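Local coordinates for fatty acid amide hydrolase (Candida albicans, PDB 6KVR), which probably hydrolyses monocarboxylic acid amides, among them presumably fatty acid amides, to the carboxylate and ammonium, as a member of the amidase family, at residues 97-109 and 126-138. Sequence-based numbering, arbitrary orientation.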
ATOM      1  N   GLU A  97     -41.247  -9.454   5.918  1.00 48.25           N
ATOM      2  CA  GLU A  97     -42.254  -8.477   5.527  1.00 46.37           C
ATOM      3  C   GLU A  97     -42.300  -8.266   4.017  1.00 46.04           C
ATOM      4  O   GLU A  97     -43.377  -8.010   3.468  1.00 48.50           O
ATOM      5  CB  GLU A  97     -42.000  -7.160   6.256  1.00 43.99           C
ATOM      6  CG  GLU A  97     -41.855  -7.364   7.753  1.00 46.09           C
ATOM      7  CD  GLU A  97     -41.699  -6.064   8.518  1.00 57.46           C
ATOM      8  OE1 GLU A  97     -41.939  -4.993   7.917  1.00 64.33           O
ATOM      9  OE2 GLU A  97     -41.361  -6.113   9.725  1.00 56.94           O
ATOM     10  N   LEU A  98     -41.167  -8.388   3.326  1.00 45.78           N
ATOM     11  CA  LEU A  98     -41.146  -8.291   1.870  1.00 42.16           C
ATOM     12  C   LEU A  98     -40.461  -9.500   1.246  1.00 38.83           C
ATOM     13  O   LEU A  98     -39.443  -9.988   1.751  1.00 40.67           O
ATOM     14  CB  LEU A  98     -40.431  -7.028   1.383  1.00 40.94           C
ATOM     15  CG  LEU A  98     -40.951  -5.667   1.813  1.00 45.05           C
ATOM     16  CD1 LEU A  98     -39.855  -4.635   1.642  1.00 45.43           C
ATOM     17  CD2 LEU A  98     -42.182  -5.314   0.974  1.00 42.43           C
ATOM     18  N   SER A  99     -41.013  -9.967   0.134  1.00 37.06           N
ATOM     19  CA  SER A  99     -40.319 -10.969  -0.645  1.00 36.60           C
ATOM     20  C   SER A  99     -39.182 -10.315  -1.425  1.00 38.13           C
ATOM     21  O   SER A  99     -39.183  -9.108  -1.686  1.00 35.63           O
ATOM     22  CB  SER A  99     -41.289 -11.680  -1.590  1.00 37.51           C
ATOM     23  OG  SER A  99     -41.534 -10.920  -2.758  1.00 41.69           O
ATOM     24  N   SER A 100     -38.176 -11.117  -1.760  1.00 37.38           N
ATOM     25  CA  SER A 100     -37.113 -10.592  -2.609  1.00 39.09           C
ATOM     26  C   SER A 100     -37.646 -10.311  -3.999  1.00 32.48           C
ATOM     27  O   SER A 100     -37.278  -9.306  -4.621  1.00 34.21           O
ATOM     28  CB  SER A 100     -35.939 -11.569  -2.675  1.00 34.00           C
ATOM     29  OG  SER A 100     -35.255 -11.577  -1.450  1.00 39.82           O
ATOM     30  N   VAL A 101     -38.538 -11.175  -4.483  1.00 36.13           N
ATOM     31  CA  VAL A 101     -39.098 -11.021  -5.821  1.00 32.85           C
ATOM     32  C   VAL A 101     -39.804  -9.674  -5.961  1.00 36.43           C
ATOM     33  O   VAL A 101     -39.558  -8.920  -6.912  1.00 34.68           O
ATOM     34  CB  VAL A 101     -40.045 -12.190  -6.129  1.00 34.83           C
ATOM     35  CG1 VAL A 101     -40.864 -11.886  -7.381  1.00 27.42           C
ATOM     36  CG2 VAL A 101     -39.242 -13.487  -6.282  1.00 35.52           C
ATOM     37  N   GLU A 102     -40.691  -9.349  -5.021  1.00 35.43           N
ATOM     38  CA  GLU A 102     -41.426  -8.097  -5.121  1.00 34.41           C
ATOM     39  C   GLU A 102     -40.485  -6.892  -5.023  1.00 31.96           C
ATOM     40  O   GLU A 102     -40.657  -5.903  -5.745  1.00 29.58           O
ATOM     41  CB  GLU A 102     -42.529  -8.087  -4.061  1.00 32.19           C
ATOM     42  CG  GLU A 102     -42.245  -7.336  -2.792  1.00 39.08           C
ATOM     43  CD  GLU A 102     -43.387  -7.466  -1.787  1.00 49.20           C
ATOM     44  OE1 GLU A 102     -44.520  -7.003  -2.084  1.00 43.72           O
ATOM     45  OE2 GLU A 102     -43.153  -8.058  -0.712  1.00 48.15           O
ATOM     46  N   VAL A 103     -39.450  -6.979  -4.181  1.00 32.62           N
ATOM     47  CA  VAL A 103     -38.487  -5.886  -4.093  1.00 28.44           C
ATOM     48  C   VAL A 103     -37.719  -5.744  -5.403  1.00 30.02           C
ATOM     49  O   VAL A 103     -37.472  -4.628  -5.873  1.00 28.92           O
ATOM     50  CB  VAL A 103     -37.552  -6.099  -2.892  1.00 35.53           C
ATOM     51  CG1 VAL A 103     -36.297  -5.221  -3.015  1.00 33.54           C
ATOM     52  CG2 VAL A 103     -38.297  -5.796  -1.600  1.00 36.92           C
ATOM     53  N   PHE A 104     -37.379  -6.869  -6.040  1.00 31.91           N
ATOM     54  CA  PHE A 104     -36.663  -6.815  -7.310  1.00 30.98           C
ATOM     55  C   PHE A 104     -37.505  -6.185  -8.415  1.00 29.50           C
ATOM     56  O   PHE A 104     -37.005  -5.368  -9.199  1.00 29.24           O
ATOM     57  CB  PHE A 104     -36.229  -8.214  -7.729  1.00 33.23           C
ATOM     58  CG  PHE A 104     -35.588  -8.249  -9.081  1.00 31.10           C
ATOM     59  CD1 PHE A 104     -34.295  -7.781  -9.257  1.00 26.85           C
ATOM     60  CD2 PHE A 104     -36.291  -8.701 -10.179  1.00 28.45           C
ATOM     61  CE1 PHE A 104     -33.718  -7.803 -10.500  1.00 31.08           C
ATOM     62  CE2 PHE A 104     -35.718  -8.723 -11.423  1.00 30.10           C
ATOM     63  CZ  PHE A 104     -34.435  -8.268 -11.594  1.00 27.69           C
ATOM     64  N   LYS A 105     -38.776  -6.580  -8.516  1.00 32.87           N
ATOM     65  CA  LYS A 105     -39.616  -6.127  -9.624  1.00 30.65           C
ATOM     66  C   LYS A 105     -39.829  -4.619  -9.584  1.00 32.44           C
ATOM     67  O   LYS A 105     -39.933  -3.973 -10.636  1.00 30.74           O
ATOM     68  CB  LYS A 105     -40.962  -6.851  -9.592  1.00 30.52           C
ATOM     69  CG  LYS A 105     -40.865  -8.368  -9.616  1.00 39.09           C
ATOM     70  CD  LYS A 105     -42.183  -9.010 -10.025  1.00 44.33           C
ATOM     71  CE  LYS A 105     -41.999  -9.994 -11.161  1.00 50.31           C
ATOM     72  NZ  LYS A 105     -41.845  -9.264 -12.454  1.00 53.94           N
ATOM     73  N   ALA A 106     -39.911  -4.038  -8.383  1.00 31.27           N
ATOM     74  CA  ALA A 106     -40.040  -2.588  -8.294  1.00 30.03           C
ATOM     75  C   ALA A 106     -38.794  -1.906  -8.841  1.00 32.37           C
ATOM     76  O   ALA A 106     -38.878  -1.065  -9.744  1.00 33.23           O
ATOM     77  CB  ALA A 106     -40.307  -2.166  -6.853  1.00 28.73           C
ATOM     78  N   PHE A 107     -37.619  -2.296  -8.329  1.00 30.70           N
ATOM     79  CA  PHE A 107     -36.369  -1.717  -8.803  1.00 28.95           C
ATOM     80  C   PHE A 107     -36.154  -1.996 -10.285  1.00 25.63           C
ATOM     81  O   PHE A 107     -35.701  -1.119 -11.032  1.00 27.39           O
ATOM     82  CB  PHE A 107     -35.202  -2.252  -7.967  1.00 26.15           C
ATOM     83  CG  PHE A 107     -35.053  -1.560  -6.649  1.00 29.66           C
ATOM     84  CD1 PHE A 107     -34.476  -0.302  -6.579  1.00 25.92           C
ATOM     85  CD2 PHE A 107     -35.506  -2.157  -5.479  1.00 28.93           C
ATOM     86  CE1 PHE A 107     -34.352   0.344  -5.375  1.00 28.57           C
ATOM     87  CE2 PHE A 107     -35.389  -1.514  -4.269  1.00 27.88           C
ATOM     88  CZ  PHE A 107     -34.804  -0.262  -4.211  1.00 32.71           C
ATOM     89  N   ALA A 108     -36.494  -3.204 -10.736  1.00 28.71           N
ATOM     90  CA  ALA A 108     -36.338  -3.535 -12.148  1.00 26.15           C
ATOM     91  C   ALA A 108     -37.176  -2.607 -13.026  1.00 33.10           C
ATOM     92  O   ALA A 108     -36.706  -2.111 -14.064  1.00 27.96           O
ATOM     93  CB  ALA A 108     -36.726  -4.998 -12.383  1.00 29.72           C
ATOM     94  N   HIS A 109     -38.439  -2.388 -12.632  1.00 29.40           N
ATOM     95  CA  HIS A 109     -39.284  -1.407 -13.299  1.00 30.23           C
ATOM     96  C   HIS A 109     -38.636  -0.024 -13.271  1.00 30.04           C
ATOM     97  O   HIS A 109     -38.486   0.627 -14.311  1.00 29.45           O
ATOM     98  CB  HIS A 109     -40.660  -1.387 -12.614  1.00 31.81           C
ATOM     99  CG  HIS A 109     -41.723  -0.648 -13.371  1.00 39.07           C
ATOM    100  ND1 HIS A 109     -43.056  -0.702 -13.014  1.00 38.57           N
ATOM    101  CD2 HIS A 109     -41.655   0.169 -14.450  1.00 35.29           C
ATOM    102  CE1 HIS A 109     -43.761   0.043 -13.847  1.00 36.64           C
ATOM    103  NE2 HIS A 109     -42.937   0.579 -14.729  1.00 38.26           N
ATOM    104  N   ILE A 126     -32.916  -8.510 -16.886  1.00 31.08           N
ATOM    105  CA  ILE A 126     -33.965  -8.508 -15.867  1.00 29.06           C
ATOM    106  C   ILE A 126     -34.418  -9.931 -15.570  1.00 29.60           C
ATOM    107  O   ILE A 126     -34.695 -10.281 -14.417  1.00 28.02           O
ATOM    108  CB  ILE A 126     -35.144  -7.618 -16.319  1.00 35.65           C
ATOM    109  CG1 ILE A 126     -34.679  -6.178 -16.573  1.00 38.98           C
ATOM    110  CG2 ILE A 126     -36.272  -7.633 -15.294  1.00 32.79           C
ATOM    111  CD1 ILE A 126     -33.925  -5.561 -15.416  1.00 37.20           C
ATOM    112  N   ASP A 127     -34.495 -10.774 -16.609  1.00 30.44           N
ATOM    113  CA  ASP A 127     -34.928 -12.159 -16.430  1.00 32.52           C
ATOM    114  C   ASP A 127     -33.978 -12.931 -15.513  1.00 38.60           C
ATOM    115  O   ASP A 127     -34.420 -13.629 -14.589  1.00 38.99           O
ATOM    116  CB  ASP A 127     -35.051 -12.840 -17.794  1.00 36.68           C
ATOM    117  CG  ASP A 127     -33.777 -12.710 -18.631  1.00 51.83           C
ATOM    118  OD1 ASP A 127     -33.675 -13.382 -19.693  1.00 59.74           O
ATOM    119  OD2 ASP A 127     -32.878 -11.933 -18.234  1.00 55.34           O
ATOM    120  N   GLU A 128     -32.661 -12.814 -15.747  1.00 33.45           N
ATOM    121  CA  GLU A 128     -31.714 -13.460 -14.845  1.00 31.89           C
ATOM    122  C   GLU A 128     -31.825 -12.887 -13.447  1.00 31.15           C
ATOM    123  O   GLU A 128     -31.716 -13.617 -12.458  1.00 32.45           O
ATOM    124  CB  GLU A 128     -30.289 -13.302 -15.359  1.00 31.21           C
ATOM    125  CG  GLU A 128     -30.032 -13.884 -16.735  1.00 40.00           C
ATOM    126  CD  GLU A 128     -28.628 -13.563 -17.214  1.00 42.23           C
ATOM    127  OE1 GLU A 128     -27.707 -13.574 -16.372  1.00 39.64           O
ATOM    128  OE2 GLU A 128     -28.447 -13.286 -18.416  1.00 41.84           O
ATOM    129  N   GLY A 129     -32.023 -11.572 -13.343  1.00 34.29           N
ATOM    130  CA  GLY A 129     -32.253 -10.977 -12.039  1.00 30.22           C
ATOM    131  C   GLY A 129     -33.434 -11.609 -11.328  1.00 34.84           C
ATOM    132  O   GLY A 129     -33.350 -11.941 -10.142  1.00 33.12           O
ATOM    133  N   LEU A 130     -34.540 -11.814 -12.054  1.00 34.69           N
ATOM    134  CA  LEU A 130     -35.733 -12.414 -11.456  1.00 36.93           C
ATOM    135  C   LEU A 130     -35.428 -13.798 -10.885  1.00 36.52           C
ATOM    136  O   LEU A 130     -35.803 -14.115  -9.748  1.00 33.06           O
ATOM    137  CB  LEU A 130     -36.859 -12.486 -12.500  1.00 31.55           C
ATOM    138  CG  LEU A 130     -38.180 -13.062 -11.970  1.00 37.54           C
ATOM    139  CD1 LEU A 130     -38.600 -12.333 -10.692  1.00 33.61           C
ATOM    140  CD2 LEU A 130     -39.309 -13.056 -13.026  1.00 34.16           C
ATOM    141  N   LYS A 131     -34.738 -14.636 -11.665  1.00 37.01           N
ATOM    142  CA  LYS A 131     -34.347 -15.964 -11.191  1.00 35.37           C
ATOM    143  C   LYS A 131     -33.477 -15.884  -9.940  1.00 36.87           C
ATOM    144  O   LYS A 131     -33.648 -16.680  -9.011  1.00 32.59           O
ATOM    145  CB  LYS A 131     -33.627 -16.716 -12.310  1.00 37.44           C
ATOM    146  CG  LYS A 131     -34.582 -17.411 -13.256  1.00 42.44           C
ATOM    147  CD  LYS A 131     -33.849 -17.954 -14.465  1.00 53.76           C
ATOM    148  CE  LYS A 131     -34.763 -18.029 -15.678  1.00 46.84           C
ATOM    149  NZ  LYS A 131     -35.947 -18.892 -15.420  1.00 58.16           N
ATOM    150  N   GLN A 132     -32.543 -14.928  -9.889  1.00 39.57           N
ATOM    151  CA  GLN A 132     -31.749 -14.734  -8.676  1.00 36.46           C
ATOM    152  C   GLN A 132     -32.630 -14.377  -7.488  1.00 35.55           C
ATOM    153  O   GLN A 132     -32.428 -14.880  -6.378  1.00 37.22           O
ATOM    154  CB  GLN A 132     -30.719 -13.627  -8.871  1.00 37.63           C
ATOM    155  CG  GLN A 132     -29.674 -13.862  -9.907  1.00 41.88           C
ATOM    156  CD  GLN A 132     -28.813 -12.627 -10.080  1.00 41.29           C
ATOM    157  OE1 GLN A 132     -28.230 -12.132  -9.110  1.00 35.96           O
ATOM    158  NE2 GLN A 132     -28.750 -12.106 -11.313  1.00 39.54           N
ATOM    159  N   ALA A 133     -33.577 -13.457  -7.687  1.00 33.01           N
ATOM    160  CA  ALA A 133     -34.459 -13.081  -6.589  1.00 34.69           C
ATOM    161  C   ALA A 133     -35.294 -14.264  -6.133  1.00 32.83           C
ATOM    162  O   ALA A 133     -35.589 -14.393  -4.940  1.00 36.97           O
ATOM    163  CB  ALA A 133     -35.367 -11.917  -6.995  1.00 35.13           C
ATOM    164  N   GLU A 134     -35.669 -15.145  -7.059  1.00 35.07           N
ATOM    165  CA  GLU A 134     -36.428 -16.334  -6.684  1.00 38.84           C
ATOM    166  C   GLU A 134     -35.603 -17.253  -5.791  1.00 37.65           C
ATOM    167  O   GLU A 134     -36.082 -17.715  -4.746  1.00 35.17           O
ATOM    168  CB  GLU A 134     -36.904 -17.061  -7.942  1.00 34.92           C
ATOM    169  CG  GLU A 134     -38.337 -16.683  -8.320  1.00 38.22           C
ATOM    170  CD  GLU A 134     -38.571 -16.635  -9.809  1.00 43.22           C
ATOM    171  OE1 GLU A 134     -37.751 -17.194 -10.586  1.00 45.08           O
ATOM    172  OE2 GLU A 134     -39.577 -16.015 -10.205  1.00 52.31           O
ATOM    173  N   GLU A 135     -34.349 -17.519  -6.184  1.00 38.43           N
ATOM    174  CA  GLU A 135     -33.455 -18.308  -5.342  1.00 40.08           C
ATOM    175  C   GLU A 135     -33.371 -17.727  -3.941  1.00 34.91           C
ATOM    176  O   GLU A 135     -33.403 -18.466  -2.954  1.00 35.24           O
ATOM    177  CB  GLU A 135     -32.057 -18.383  -5.958  1.00 39.74           C
ATOM    178  CG  GLU A 135     -32.026 -18.656  -7.434  1.00 45.80           C
ATOM    179  CD  GLU A 135     -30.607 -18.812  -7.975  1.00 59.81           C
ATOM    180  OE1 GLU A 135     -29.751 -19.377  -7.261  1.00 67.84           O
ATOM    181  OE2 GLU A 135     -30.342 -18.340  -9.105  1.00 56.88           O
ATOM    182  N   ARG A 136     -33.277 -16.401  -3.840  1.00 35.99           N
ATOM    183  CA  ARG A 136     -33.225 -15.764  -2.530  1.00 38.66           C
ATOM    184  C   ARG A 136     -34.435 -16.147  -1.694  1.00 38.76           C
ATOM    185  O   ARG A 136     -34.308 -16.500  -0.515  1.00 39.09           O
ATOM    186  CB  ARG A 136     -33.151 -14.245  -2.683  1.00 41.06           C
ATOM    187  CG  ARG A 136     -31.895 -13.761  -3.360  1.00 39.93           C
ATOM    188  CD  ARG A 136     -30.673 -14.186  -2.569  1.00 36.58           C
ATOM    189  NE  ARG A 136     -29.461 -13.656  -3.172  1.00 38.14           N
ATOM    190  CZ  ARG A 136     -28.745 -14.292  -4.083  1.00 40.06           C
ATOM    191  NH1 ARG A 136     -29.091 -15.499  -4.513  1.00 39.94           N
ATOM    192  NH2 ARG A 136     -27.648 -13.707  -4.564  1.00 33.02           N
ATOM    193  N   ASP A 137     -35.620 -16.093  -2.297  1.00 35.56           N
ATOM    194  CA  ASP A 137     -36.829 -16.400  -1.547  1.00 41.03           C
ATOM    195  C   ASP A 137     -36.909 -17.893  -1.241  1.00 41.52           C
ATOM    196  O   ASP A 137     -37.317 -18.279  -0.140  1.00 38.76           O
ATOM    197  CB  ASP A 137     -38.060 -15.917  -2.319  1.00 36.70           C
ATOM    198  CG  ASP A 137     -38.291 -14.394  -2.186  1.00 41.05           C
ATOM    199  OD1 ASP A 137     -37.875 -13.786  -1.162  1.00 41.70           O
ATOM    200  OD2 ASP A 137     -38.882 -13.797  -3.117  1.00 38.61           O
ATOM    201  N   ASN A 138     -36.488 -18.746  -2.188  1.00 38.49           N
ATOM    202  CA  ASN A 138     -36.409 -20.181  -1.911  1.00 35.94           C
ATOM    203  C   ASN A 138     -35.525 -20.454  -0.705  1.00 45.80           C
ATOM    204  O   ASN A 138     -35.892 -21.230   0.188  1.00 47.20           O
ATOM    205  CB  ASN A 138     -35.868 -20.932  -3.119  1.00 39.07           C
ATOM    206  CG  ASN A 138     -36.824 -20.918  -4.282  1.00 47.78           C
ATOM    207  OD1 ASN A 138     -36.428 -21.167  -5.424  1.00 50.58           O
ATOM    208  ND2 ASN A 138     -38.094 -20.605  -4.008  1.00 43.74           N
TER
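Asp137, on helix 126-143, turns its carboxylate onto the start of helix 100-118 and grips two successive backbone amides there. OD1 takes Ser100 N through its syn lone pair, nearly straight at 2.8 Å. OD2 takes Val101 N at 3.0 Å on the syn side, 27° out of the carboxylate plane. This fork holds the group's rotation, and the positive end of the helix dipole would probably favour its charge. Ser99 and Glu102 close the same helix end with a capping box: Glu102 N bonds to Ser99 OG, Ser99 N to Glu102 OE2. Val101 fits as a knob among Leu130, Ala133, Glu134 and Asp137. One turn on, Phe104 has CG anti to its backbone N (chi1 175°), which sends the ring across to helix 126-143. Gly129 C lies over one face, near the rim, 3.5 Å from CZ; Ala108 CB, from the ring's own helix, lies over the opposite face, also toward the rim. Ile126 O meets the edge. Gly129, lacking a side chain, admits the ring; Tyr198 adds an edge-to-face contact. Ile126 CG2 closes the far end against Ala108 CB. This is an antiparallel helix pair with knobs-into-holes packing, axes of segments 100-109 and 126-138 8.5 Å apart at 156°, on the periphery of the amidase fold.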